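Local coordinates for protein fructokinase (Vibrio cholerae serotype O1, PDB 5F0Z) that probably phosphorylates fructose at the expense of ATP, as a PfkB-family sugar kinase that binds the nucleotide, the sugar and a calcium ion, at residues S170-L175 / A264-V269; N174-V179 / E204-F209. All coordinates share one frame; numbering follows the deposited sequence.

Contact 1: residues S170-L175 / A264-V269; sequences SFDPNL and AGDAFV. With CA (calcium ion), chain D; ADP (adenosine-5'-diphosphate), chain C; FRU (beta-D-fructofuranose), chain B.
The amide of N174 links the calcium ion to the sugar-binding carboxylate of D266. Its OD1 binds the calcium directly at 2.3 Å, while ND2 donates to D266 OD1 over 2.9 Å. That acceptor is reached in the amide plane of N174 and on the syn lone pair of D266, although the N-H...O angle is only 144° and the amide and carboxylate planes stand 72° apart. The other oxygen, D266 OD2, receives a very short bond of 2.5 Å from fructose O6, so the two oxygens of one carboxylate divide between the metal-site asparagine and the sugar. N49 ND2 also binds OD2, which should further fix the rotation of the group. CG of D266 lies anti to the carbonyl carbon (chi1 -56°), a torsion that brings the carboxylate to N174 ND2 although the residue's first side-chain bond does not point there.

In the next shell, D172 OD2 comes within 4.1 Å of D266 OD1. Two waters, each donating to both oxygens, bridge this pair of acids, and one of them is itself a calcium ligand. K201 NZ makes a long, weak ion pair with D172 OD2. CG2 of V269 packs against D172 OD2 at 3.7 Å, one helical turn beyond G265. Five waters complete the calcium shell, and one of them, also bonded to fructose O6, donates to ADP O3B.

Helix 264-278 begins beside the ADP beta-phosphate. A helix N-terminus facing the phosphates, with the GAGD sequence running into it, is the anion-hole signature of the ribokinase (PfkB) fold.

Contact 2: residues N174-V179 / E204-F209; sequences NLREEV and EEELQF. With CA (calcium ion), chain D; FRU (beta-D-fructofuranose), chain B.
E206 OE1 is gripped by one backbone N-H and two waters. L175 N donates to it over 3.0 Å at 149°, arriving from above the carboxylate plane, while a calcium-bound water gives its proton at 2.7 Å and a second water, which also lies by L175 O, joins them. Two further waters lie within bonding distance of E206 OE2, one a calcium ligand and the other held as well by N174 N, and OE2 accepts S203 N just ahead of the helix. E206 thus meets two of the calcium's water ligands without touching the ion, consistent with a second-shell role in positioning them. Its chain runs extended beyond CG, which carries the carboxylate from the helix across to the loop.

Strands 168-172 and 199-203 are parallel neighbours in the central sheet of this ribokinase-like fold, and the contact joins the loop leaving the first to the helix that follows the second, at the C-terminal edge where the ligands bind.

R176 sits beyond the carboxylate, its NH1 at 4.3 Å from E206 OE1, too far for a salt bridge but bridged by one calcium-bound water. NH1 donates to L175 O in a fairly straight bond, with the carbonyl oxygen close to the guanidinium plane. NH2 reaches N174 OD1, the metal-binding oxygen, from above its carbonyl plane, and also donates to fructose O5. A bend at chi2 (-73°) turns the chain back along the loop, and NE gives fructose O2 a nearly straight bond of 3.0 Å at 171°.

Farther from the calcium the contact turns apolar: L175 CD1 meets F209 CD2 at 3.8 Å, the two side chains crossing at a slant, with L186 and V190 of helix 186-194 also against the leucine.

Overall arrangement
Both contacts start from the chain that leaves strand 168-172, sharing N174 and L175, and their centres lie 11 Å apart. Contact 1 is wholly buried, about 4 Å from the centre of the chain, and sets the loop against helix 264-278 beside ADP. Contact 2, about 13 Å out, is partly buried and brings the same loop to helix 204-211, ending at the exposed F209. An amide-carboxylate bond and water-bridged acids make the inner contact; the outer one rests on a glutamate, a backbone N-H, an arginine and an apolar pair. Both reach the fructose and the calcium shell, approaching through D266 in one and R176 in the other, and D172 OD1 lies 4.2 Å from E206 OE2 where they meet.

Contact 1: residues S170-L175 / A264-V269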
loop_
_atom_site.group_PDB
_atom_site.type_symbol
_atom_site.label_atom_id
_atom_site.label_comp_id
_atom_site.label_asym_id
_atom_site.label_seq_id
_atom_site.Cartn_x
_atom_site.Cartn_y
_atom_site.Cartn_z
ATOM N N SER A 170 20.458 21.373 -2.075
ATOM C CA SER A 170 20.555 20.458 -3.190
ATOM C C SER A 170 19.138 20.026 -3.577
ATOM O O SER A 170 18.303 19.751 -2.709
ATOM C CB SER A 170 21.400 19.247 -2.776
ATOM O OG SER A 170 21.287 18.207 -3.720
ATOM N N PHE A 171 18.856 19.969 -4.868
ATOM C CA PHE A 171 17.556 19.548 -5.321
ATOM C C PHE A 171 17.701 18.574 -6.477
ATOM O O PHE A 171 18.482 18.804 -7.419
ATOM C CB PHE A 171 16.745 20.800 -5.713
ATOM C CG PHE A 171 15.357 20.519 -6.203
ATOM C CD1 PHE A 171 14.446 19.870 -5.407
ATOM C CD2 PHE A 171 14.954 20.958 -7.452
ATOM C CE1 PHE A 171 13.145 19.613 -5.872
ATOM C CE2 PHE A 171 13.674 20.719 -7.907
ATOM C CZ PHE A 171 12.767 20.040 -7.115
ATOM N N ASP A 172 16.955 17.478 -6.393
ATOM C CA ASP A 172 16.881 16.479 -7.448
ATOM C C ASP A 172 15.393 16.302 -7.726
ATOM O O ASP A 172 14.677 15.671 -6.953
ATOM C CB ASP A 172 17.537 15.171 -6.981
ATOM C CG ASP A 172 17.313 13.989 -7.944
ATOM O OD1 ASP A 172 16.607 14.137 -8.974
ATOM O OD2 ASP A 172 17.847 12.893 -7.653
ATOM N N PRO A 173 14.897 16.896 -8.817
ATOM C CA PRO A 173 13.455 16.764 -9.076
ATOM C C PRO A 173 12.894 15.368 -8.865
ATOM O O PRO A 173 11.879 15.215 -8.185
ATOM C CB PRO A 173 13.346 17.200 -10.527
ATOM C CG PRO A 173 14.345 18.306 -10.611
ATOM C CD PRO A 173 15.501 17.901 -9.704
ATOM N N ASN A 174 13.557 14.350 -9.404
ATOM C CA ASN A 174 13.130 12.992 -9.142
ATOM C C ASN A 174 11.614 12.884 -9.345
ATOM O O ASN A 174 10.840 12.526 -8.434
ATOM C CB ASN A 174 13.514 12.596 -7.722
ATOM C CG ASN A 174 14.311 11.316 -7.674
ATOM O OD1 ASN A 174 14.290 10.532 -8.606
ATOM N ND2 ASN A 174 15.022 11.103 -6.565
ATOM N N LEU A 175 11.183 13.182 -10.563
ATOM C CA LEU A 175 9.756 13.382 -10.812
ATOM C C LEU A 175 8.929 12.112 -10.692
ATOM O O LEU A 175 9.263 11.083 -11.256
ATOM C CB LEU A 175 9.536 13.985 -12.196
ATOM C CG LEU A 175 10.252 15.316 -12.454
ATOM C CD1 LEU A 175 10.017 15.794 -13.922
ATOM C CD2 LEU A 175 9.781 16.362 -11.489
ATOM N N ALA A 264 19.317 4.216 -8.339
ATOM C CA ALA A 264 20.692 4.490 -8.771
ATOM C C ALA A 264 21.000 6.003 -8.791
ATOM O O ALA A 264 22.106 6.428 -8.457
ATOM C CB ALA A 264 20.973 3.854 -10.127
ATOM N N GLY A 265 20.021 6.815 -9.176
ATOM C CA GLY A 265 20.214 8.258 -9.230
ATOM C C GLY A 265 20.357 8.862 -7.837
ATOM O O GLY A 265 21.030 9.899 -7.667
ATOM N N ASP A 266 19.769 8.211 -6.832
ATOM C CA ASP A 266 19.922 8.648 -5.440
ATOM C C ASP A 266 21.285 8.259 -4.871
ATOM O O ASP A 266 21.872 9.005 -4.079
ATOM C CB ASP A 266 18.831 8.049 -4.534
ATOM C CG ASP A 266 17.435 8.353 -5.003
ATOM O OD1 ASP A 266 17.222 9.452 -5.567
ATOM O OD2 ASP A 266 16.537 7.491 -4.775
ATOM N N ALA A 267 21.790 7.092 -5.268
ATOM C CA ALA A 267 23.151 6.702 -4.900
ATOM C C ALA A 267 24.134 7.740 -5.462
ATOM O O ALA A 267 25.071 8.160 -4.793
ATOM C CB ALA A 267 23.465 5.336 -5.436
ATOM N N PHE A 268 23.891 8.143 -6.705
ATOM C CA PHE A 268 24.680 9.156 -7.369
ATOM C C PHE A 268 24.698 10.426 -6.518
ATOM O O PHE A 268 25.762 10.954 -6.182
ATOM C CB PHE A 268 24.116 9.417 -8.775
ATOM C CG PHE A 268 24.849 10.472 -9.553
ATOM C CD1 PHE A 268 25.774 10.122 -10.511
ATOM C CD2 PHE A 268 24.590 11.813 -9.339
ATOM C CE1 PHE A 268 26.452 11.101 -11.247
ATOM C CE2 PHE A 268 25.255 12.793 -10.057
ATOM C CZ PHE A 268 26.180 12.446 -11.002
ATOM N N VAL A 269 23.520 10.904 -6.150
ATOM C CA VAL A 269 23.424 12.116 -5.352
ATOM C C VAL A 269 24.124 11.944 -4.024
ATOM O O VAL A 269 24.760 12.873 -3.517
ATOM C CB VAL A 269 21.954 12.521 -5.123
ATOM C CG1 VAL A 269 21.870 13.632 -4.100
ATOM C CG2 VAL A 269 21.355 12.917 -6.413
HETATM CA CA CA D . 15.946 9.834 -9.997
HETATM P PB ADP C . 17.764 5.948 -11.108
HETATM O O1B ADP C . 17.115 5.085 -10.046
HETATM O O2B ADP C . 16.794 6.039 -12.278
HETATM O O3B ADP C . 17.959 7.334 -10.537
HETATM P PA ADP C . 19.592 5.536 -13.187
HETATM O O1A ADP C . 19.284 4.256 -13.900
HETATM O O2A ADP C . 18.870 6.655 -13.925
HETATM O O3A ADP C . 19.106 5.380 -11.692
HETATM O "O5'" ADP C . 21.159 5.872 -13.164
HETATM C "C5'" ADP C . 21.748 7.141 -13.251
HETATM C "C4'" ADP C . 23.169 7.271 -12.708
HETATM O "O4'" ADP C . 23.639 6.105 -12.084
HETATM C "C3'" ADP C . 24.157 7.648 -13.775
HETATM O "O3'" ADP C . 24.556 8.967 -13.720
HETATM C "C2'" ADP C . 25.335 6.802 -13.537
HETATM O "O2'" ADP C . 26.325 7.428 -12.809
HETATM C "C1'" ADP C . 24.769 5.663 -12.788
HETATM N N9 ADP C . 24.465 4.632 -13.749
HETATM C C8 ADP C . 23.258 4.325 -14.244
HETATM N N7 ADP C . 23.330 3.341 -15.113
HETATM C C5 ADP C . 24.597 2.966 -15.236
HETATM C C6 ADP C . 25.247 2.004 -15.989
HETATM N N6 ADP C . 24.500 1.162 -16.870
HETATM N N1 ADP C . 26.567 1.863 -15.887
HETATM C C2 ADP C . 27.285 2.651 -15.058
HETATM N N3 ADP C . 26.679 3.601 -14.313
HETATM C C4 ADP C . 25.350 3.785 -14.371
HETATM C C1 FRU B . 10.054 7.746 -4.485
HETATM C C2 FRU B . 10.799 6.635 -5.156
HETATM C C3 FRU B . 10.934 5.407 -4.324
HETATM C C4 FRU B . 12.277 4.898 -4.721
HETATM C C5 FRU B . 13.009 6.153 -5.102
HETATM C C6 FRU B . 14.068 5.975 -6.157
HETATM O O1 FRU B . 10.725 8.260 -3.393
HETATM O O2 FRU B . 10.127 6.329 -6.322
HETATM O O3 FRU B . 9.901 4.487 -4.609
HETATM O O4 FRU B . 12.956 4.275 -3.675
HETATM O O5 FRU B . 12.052 7.066 -5.570
HETATM O O6 FRU B . 14.715 7.190 -6.421
HETATM O O HOH W 1 17.832 12.325 -4.932
HETATM O O HOH W 2 17.579 10.376 -8.341
HETATM O O HOH W 3 16.570 12.101 -10.755
HETATM O O HOH W 4 14.111 10.004 -11.544
HETATM O O HOH W 5 17.356 8.705 -11.627
HETATM O O HOH W 6 15.752 7.649 -9.057
#

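Contact 2: residues N174-V179 / E204-F209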
loop_
_atom_site.group_PDB
_atom_site.type_symbol
_atom_site.label_atom_id
_atom_site.label_comp_id
_atom_site.label_asym_id
_atom_site.label_seq_id
_atom_site.Cartn_x
_atom_site.Cartn_y
_atom_site.Cartn_z
ATOM N N ASN A 174 13.557 14.350 -9.404
ATOM C CA ASN A 174 13.130 12.992 -9.142
ATOM C C ASN A 174 11.614 12.884 -9.345
ATOM O O ASN A 174 10.840 12.526 -8.434
ATOM C CB ASN A 174 13.514 12.596 -7.722
ATOM C CG ASN A 174 14.311 11.316 -7.674
ATOM O OD1 ASN A 174 14.290 10.532 -8.606
ATOM N ND2 ASN A 174 15.022 11.103 -6.565
ATOM N N LEU A 175 11.183 13.182 -10.563
ATOM C CA LEU A 175 9.756 13.382 -10.812
ATOM C C LEU A 175 8.929 12.112 -10.692
ATOM O O LEU A 175 9.263 11.083 -11.256
ATOM C CB LEU A 175 9.536 13.985 -12.196
ATOM C CG LEU A 175 10.252 15.316 -12.454
ATOM C CD1 LEU A 175 10.017 15.794 -13.922
ATOM C CD2 LEU A 175 9.781 16.362 -11.489
ATOM N N ARG A 176 7.826 12.211 -9.956
ATOM C CA ARG A 176 6.832 11.138 -9.856
ATOM C C ARG A 176 5.469 11.808 -9.941
ATOM O O ARG A 176 4.832 12.114 -8.938
ATOM C CB ARG A 176 6.977 10.385 -8.523
ATOM C CG ARG A 176 8.399 9.911 -8.224
ATOM C CD ARG A 176 8.845 8.704 -9.100
ATOM N NE ARG A 176 10.139 8.236 -8.614
ATOM C CZ ARG A 176 11.333 8.670 -9.014
ATOM N NH1 ARG A 176 11.450 9.535 -10.005
ATOM N NH2 ARG A 176 12.434 8.202 -8.436
ATOM N N GLU A 177 5.027 12.042 -11.160
ATOM C CA GLU A 177 3.852 12.875 -11.386
ATOM C C GLU A 177 2.610 12.388 -10.651
ATOM O O GLU A 177 1.790 13.203 -10.204
ATOM C CB GLU A 177 3.549 12.956 -12.874
ATOM C CG GLU A 177 2.455 13.979 -13.202
ATOM C CD GLU A 177 2.122 14.031 -14.684
ATOM O OE1 GLU A 177 1.349 13.171 -15.145
ATOM O OE2 GLU A 177 2.632 14.929 -15.383
ATOM N N GLU A 178 2.437 11.067 -10.547
ATOM C CA GLU A 178 1.188 10.551 -10.039
ATOM C C GLU A 178 0.953 10.934 -8.581
ATOM O O GLU A 178 -0.174 10.864 -8.097
ATOM C CB GLU A 178 1.080 9.046 -10.212
ATOM C CG GLU A 178 1.705 8.259 -9.068
ATOM C CD GLU A 178 1.076 6.867 -8.926
ATOM O OE1 GLU A 178 -0.084 6.690 -8.435
ATOM O OE2 GLU A 178 1.760 5.947 -9.323
ATOM N N VAL A 179 2.006 11.345 -7.888
ATOM C CA VAL A 179 1.886 11.726 -6.488
ATOM C C VAL A 179 1.173 13.081 -6.321
ATOM O O VAL A 179 0.595 13.355 -5.277
ATOM C CB VAL A 179 3.270 11.747 -5.842
ATOM C CG1 VAL A 179 3.207 12.191 -4.403
ATOM C CG2 VAL A 179 3.894 10.353 -5.948
ATOM N N GLU A 204 18.679 13.131 -17.821
ATOM C CA GLU A 204 18.463 13.745 -19.131
ATOM C C GLU A 204 16.991 14.020 -19.418
ATOM O O GLU A 204 16.624 15.102 -19.859
ATOM C CB GLU A 204 18.939 12.822 -20.237
ATOM C CG GLU A 204 20.371 12.493 -20.244
ATOM C CD GLU A 204 20.671 11.467 -21.321
ATOM O OE1 GLU A 204 20.690 11.872 -22.506
ATOM O OE2 GLU A 204 20.828 10.262 -20.969
ATOM N N GLU A 205 16.156 13.006 -19.203
ATOM C CA GLU A 205 14.744 13.087 -19.561
ATOM C C GLU A 205 14.045 14.113 -18.685
ATOM O O GLU A 205 13.172 14.848 -19.147
ATOM C CB GLU A 205 14.070 11.726 -19.416
ATOM C CG GLU A 205 14.875 10.577 -20.003
ATOM C CD GLU A 205 15.702 9.838 -18.952
ATOM O OE1 GLU A 205 16.924 10.114 -18.841
ATOM O OE2 GLU A 205 15.119 8.978 -18.242
ATOM N N GLU A 206 14.431 14.188 -17.412
ATOM C CA GLU A 206 13.795 15.129 -16.516
ATOM C C GLU A 206 14.144 16.570 -16.910
ATOM O O GLU A 206 13.286 17.450 -16.872
ATOM C CB GLU A 206 14.173 14.857 -15.060
ATOM C CG GLU A 206 13.547 13.581 -14.483
ATOM C CD GLU A 206 14.175 13.147 -13.167
ATOM O OE1 GLU A 206 13.454 12.538 -12.351
ATOM O OE2 GLU A 206 15.373 13.423 -12.953
ATOM N N LEU A 207 15.382 16.803 -17.322
ATOM C CA LEU A 207 15.774 18.147 -17.763
ATOM C C LEU A 207 14.963 18.565 -18.987
ATOM O O LEU A 207 14.429 19.682 -19.040
ATOM C CB LEU A 207 17.266 18.219 -18.061
ATOM C CG LEU A 207 17.744 19.529 -18.717
ATOM C CD1 LEU A 207 17.550 20.698 -17.774
ATOM C CD2 LEU A 207 19.178 19.423 -19.164
ATOM N N GLN A 208 14.863 17.668 -19.963
ATOM C CA GLN A 208 14.102 17.954 -21.173
ATOM C C GLN A 208 12.616 18.152 -20.861
ATOM O O GLN A 208 11.979 19.069 -21.394
ATOM C CB GLN A 208 14.328 16.870 -22.224
ATOM C CG GLN A 208 15.753 16.863 -22.755
ATOM C CD GLN A 208 15.982 15.814 -23.815
ATOM O OE1 GLN A 208 15.040 15.353 -24.456
ATOM N NE2 GLN A 208 17.235 15.416 -23.993
ATOM N N PHE A 209 12.071 17.343 -19.957
ATOM C CA PHE A 209 10.649 17.480 -19.625
ATOM C C PHE A 209 10.322 18.834 -18.965
ATOM O O PHE A 209 9.361 19.506 -19.350
ATOM C CB PHE A 209 10.173 16.314 -18.747
ATOM C CG PHE A 209 8.756 16.430 -18.324
ATOM C CD1 PHE A 209 7.733 15.953 -19.134
ATOM C CD2 PHE A 209 8.431 17.038 -17.134
ATOM C CE1 PHE A 209 6.414 16.070 -18.748
ATOM C CE2 PHE A 209 7.104 17.162 -16.746
ATOM C CZ PHE A 209 6.098 16.681 -17.553
HETATM CA CA CA D . 15.946 9.834 -9.997
HETATM C C1 FRU B . 10.054 7.746 -4.485
HETATM C C2 FRU B . 10.799 6.635 -5.156
HETATM C C3 FRU B . 10.934 5.407 -4.324
HETATM C C4 FRU B . 12.277 4.898 -4.721
HETATM C C5 FRU B . 13.009 6.153 -5.102
HETATM C C6 FRU B . 14.068 5.975 -6.157
HETATM O O1 FRU B . 10.725 8.260 -3.393
HETATM O O2 FRU B . 10.127 6.329 -6.322
HETATM O O3 FRU B . 9.901 4.487 -4.609
HETATM O O4 FRU B . 12.956 4.275 -3.675
HETATM O O5 FRU B . 12.052 7.066 -5.570
HETATM O O6 FRU B . 14.715 7.190 -6.421
HETATM O O HOH W 7 15.702 15.353 -11.412
HETATM O O HOH W 8 11.395 11.009 -13.500
HETATM O O HOH W 4 14.111 10.004 -11.544
HETATM O O HOH W 6 15.752 7.649 -9.057
HETATM O O HOH W 3 16.570 12.101 -10.755
HETATM O O HOH W 5 17.356 8.705 -11.627
HETATM O O HOH W 2 17.579 10.376 -8.341
#